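Local coordinates for protein acRAF (PDB 4LOW) that acts as a RuBisCO assembly factor of the alpha-carboxysome and resembles pterin-4a-carbinolamine dehydratases, whose dehydration of 4a-hydroxytetrahydrobiopterin it may share, at residues R31-A36 and A83-S88. Residues are numbered along the deposited sequence; the frame is centred on the assembly and turned at random.
With FMT (formic acid), chain J.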
loop_
_atom_site.group_PDB
_atom_site.type_symbol
_atom_site.label_atom_id
_atom_site.label_comp_id
_atom_site.label_asym_id
_atom_site.label_seq_id
_atom_site.Cartn_x
_atom_site.Cartn_y
_atom_site.Cartn_z
ATOM N N ARG A 31 -9.555 1.378 4.729
ATOM C CA ARG A 31 -9.271 2.668 4.097
ATOM C C ARG A 31 -9.071 3.763 5.132
ATOM O O ARG A 31 -8.200 4.617 4.957
ATOM C CB ARG A 31 -10.398 2.992 3.112
ATOM C CG ARG A 31 -10.127 4.169 2.220
ATOM C CD ARG A 31 -8.880 3.947 1.365
ATOM N NE ARG A 31 -7.732 4.690 1.850
ATOM C CZ ARG A 31 -6.561 4.755 1.236
ATOM N NH1 ARG A 31 -6.278 3.917 0.238
ATOM N NH2 ARG A 31 -5.642 5.607 1.655
ATOM N N ALA A 32 -9.868 3.745 6.209
ATOM C CA ALA A 32 -9.682 4.756 7.262
ATOM C C ALA A 32 -8.303 4.577 7.868
ATOM O O ALA A 32 -7.613 5.560 8.104
ATOM C CB ALA A 32 -10.755 4.602 8.316
ATOM N N PHE A 33 -7.875 3.343 8.081
ATOM C CA PHE A 33 -6.534 3.105 8.635
ATOM C C PHE A 33 -5.447 3.594 7.653
ATOM O O PHE A 33 -4.492 4.250 8.057
ATOM C CB PHE A 33 -6.396 1.620 8.943
ATOM C CG PHE A 33 -5.023 1.232 9.392
ATOM C CD1 PHE A 33 -4.575 1.542 10.676
ATOM C CD2 PHE A 33 -4.221 0.461 8.587
ATOM C CE1 PHE A 33 -3.342 1.089 11.141
ATOM C CE2 PHE A 33 -2.990 -0.008 9.062
ATOM C CZ PHE A 33 -2.568 0.307 10.343
ATOM N N LEU A 34 -5.599 3.275 6.352
ATOM C CA LEU A 34 -4.625 3.737 5.363
ATOM C C LEU A 34 -4.536 5.264 5.293
ATOM O O LEU A 34 -3.434 5.836 5.204
ATOM C CB LEU A 34 -4.869 3.150 3.967
ATOM C CG LEU A 34 -4.621 1.654 3.854
ATOM C CD1 LEU A 34 -5.297 1.116 2.602
ATOM C CD2 LEU A 34 -3.106 1.359 3.725
ATOM N N ASP A 35 -5.695 5.943 5.312
ATOM C CA ASP A 35 -5.656 7.404 5.301
ATOM C C ASP A 35 -5.007 7.966 6.574
ATOM O O ASP A 35 -4.237 8.942 6.512
ATOM C CB ASP A 35 -7.068 7.939 5.123
ATOM C CG ASP A 35 -7.596 7.751 3.718
ATOM O OD1 ASP A 35 -6.851 8.039 2.755
ATOM O OD2 ASP A 35 -8.806 7.476 3.575
ATOM N N ALA A 36 -5.272 7.327 7.732
ATOM C CA ALA A 36 -4.658 7.785 8.984
ATOM C C ALA A 36 -3.132 7.516 8.989
ATOM O O ALA A 36 -2.326 8.328 9.472
ATOM C CB ALA A 36 -5.310 7.109 10.181
ATOM N N ALA A 83 -1.876 2.392 17.556
ATOM C CA ALA A 83 -2.945 3.213 18.105
ATOM C C ALA A 83 -3.939 3.628 17.026
ATOM O O ALA A 83 -5.125 3.783 17.345
ATOM C CB ALA A 83 -2.375 4.451 18.787
ATOM N N LEU A 84 -3.496 3.799 15.760
ATOM C CA LEU A 84 -4.422 4.125 14.678
ATOM C C LEU A 84 -5.340 2.943 14.393
ATOM O O LEU A 84 -6.473 3.143 13.940
ATOM C CB LEU A 84 -3.678 4.470 13.385
ATOM C CG LEU A 84 -2.730 5.676 13.416
ATOM C CD1 LEU A 84 -2.006 5.815 12.081
ATOM C CD2 LEU A 84 -3.460 6.964 13.788
ATOM N N ALA A 85 -4.857 1.718 14.599
ATOM C CA ALA A 85 -5.644 0.503 14.386
ATOM C C ALA A 85 -6.569 0.167 15.583
ATOM O O ALA A 85 -7.319 -0.813 15.499
ATOM C CB ALA A 85 -4.720 -0.663 14.102
ATOM N N GLY A 86 -6.493 0.956 16.660
ATOM C CA GLY A 86 -7.288 0.795 17.882
ATOM C C GLY A 86 -6.611 0.045 19.018
ATOM O O GLY A 86 -7.299 -0.478 19.909
ATOM N N SER A 87 -5.269 -0.011 19.015
ATOM C CA SER A 87 -4.500 -0.738 20.030
ATOM C C SER A 87 -3.466 0.118 20.791
ATOM O O SER A 87 -2.383 0.401 20.276
ATOM C CB SER A 87 -3.844 -1.967 19.410
ATOM O OG SER A 87 -3.031 -2.627 20.365
ATOM N N SER A 88 -3.776 0.465 22.054
ATOM C CA SER A 88 -2.904 1.270 22.916
ATOM C C SER A 88 -3.167 0.993 24.388
ATOM O O SER A 88 -2.474 0.175 24.985
ATOM C CB SER A 88 -3.059 2.759 22.616
ATOM O OG SER A 88 -4.418 3.160 22.605
HETATM C C FMT J . -2.777 3.977 0.277
HETATM O O1 FMT J . -3.540 4.489 -0.537
HETATM O O2 FMT J . -2.511 4.646 1.371
#
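Phe-33 meets the end of the helix 72-84 with one side of its ring: CE1 lies 3.7 Å from Ala-85 CB, reached obliquely, while CD1 comes 4.0 Å from Leu-84 C, which sits at the ring edge near its plane. With CG anti to the backbone N (chi1 174°), the ring swings off its helix to reach this last turn. One turn on, Ala-36 supplies the other half of the contact, its CB 4.0 Å from Leu-84 CD1, and Leu-84 CD1 also lies 3.6 Å from Ala-36 O. All these contacts are apolar or van der Waals in kind. They join the two helices that lie on one face of the four-stranded antiparallel sheet in this pterin dehydratase-like fold; Phe-33 also touches Val-58 and Ile-60 of strand 57-63. Beyond Ala-85, Gly-86 (phi 97°) ends the helix in a Schellman motif. Away from the contact, Arg-31 NH2 forms a salt bridge with Asp-35 OD1 (2.9 Å), approaching from above the carboxylate plane. Arg-31 NH1 donates to O1 of a bound formic acid, probably from the crystallisation liquor, at 2.9 Å (N-H...O 158°), in the guanidinium plane; the ligand also bonds Arg-31 NH1 of the second subunit. A leucine in place of Arg-31 would probably cost Asp-35 this salt-bridge partner and strip the formic acid of the donors it has from this subunit. Leu-34 CB lies over one guanidinium face, offset toward the rim, 3.4 Å above the plane.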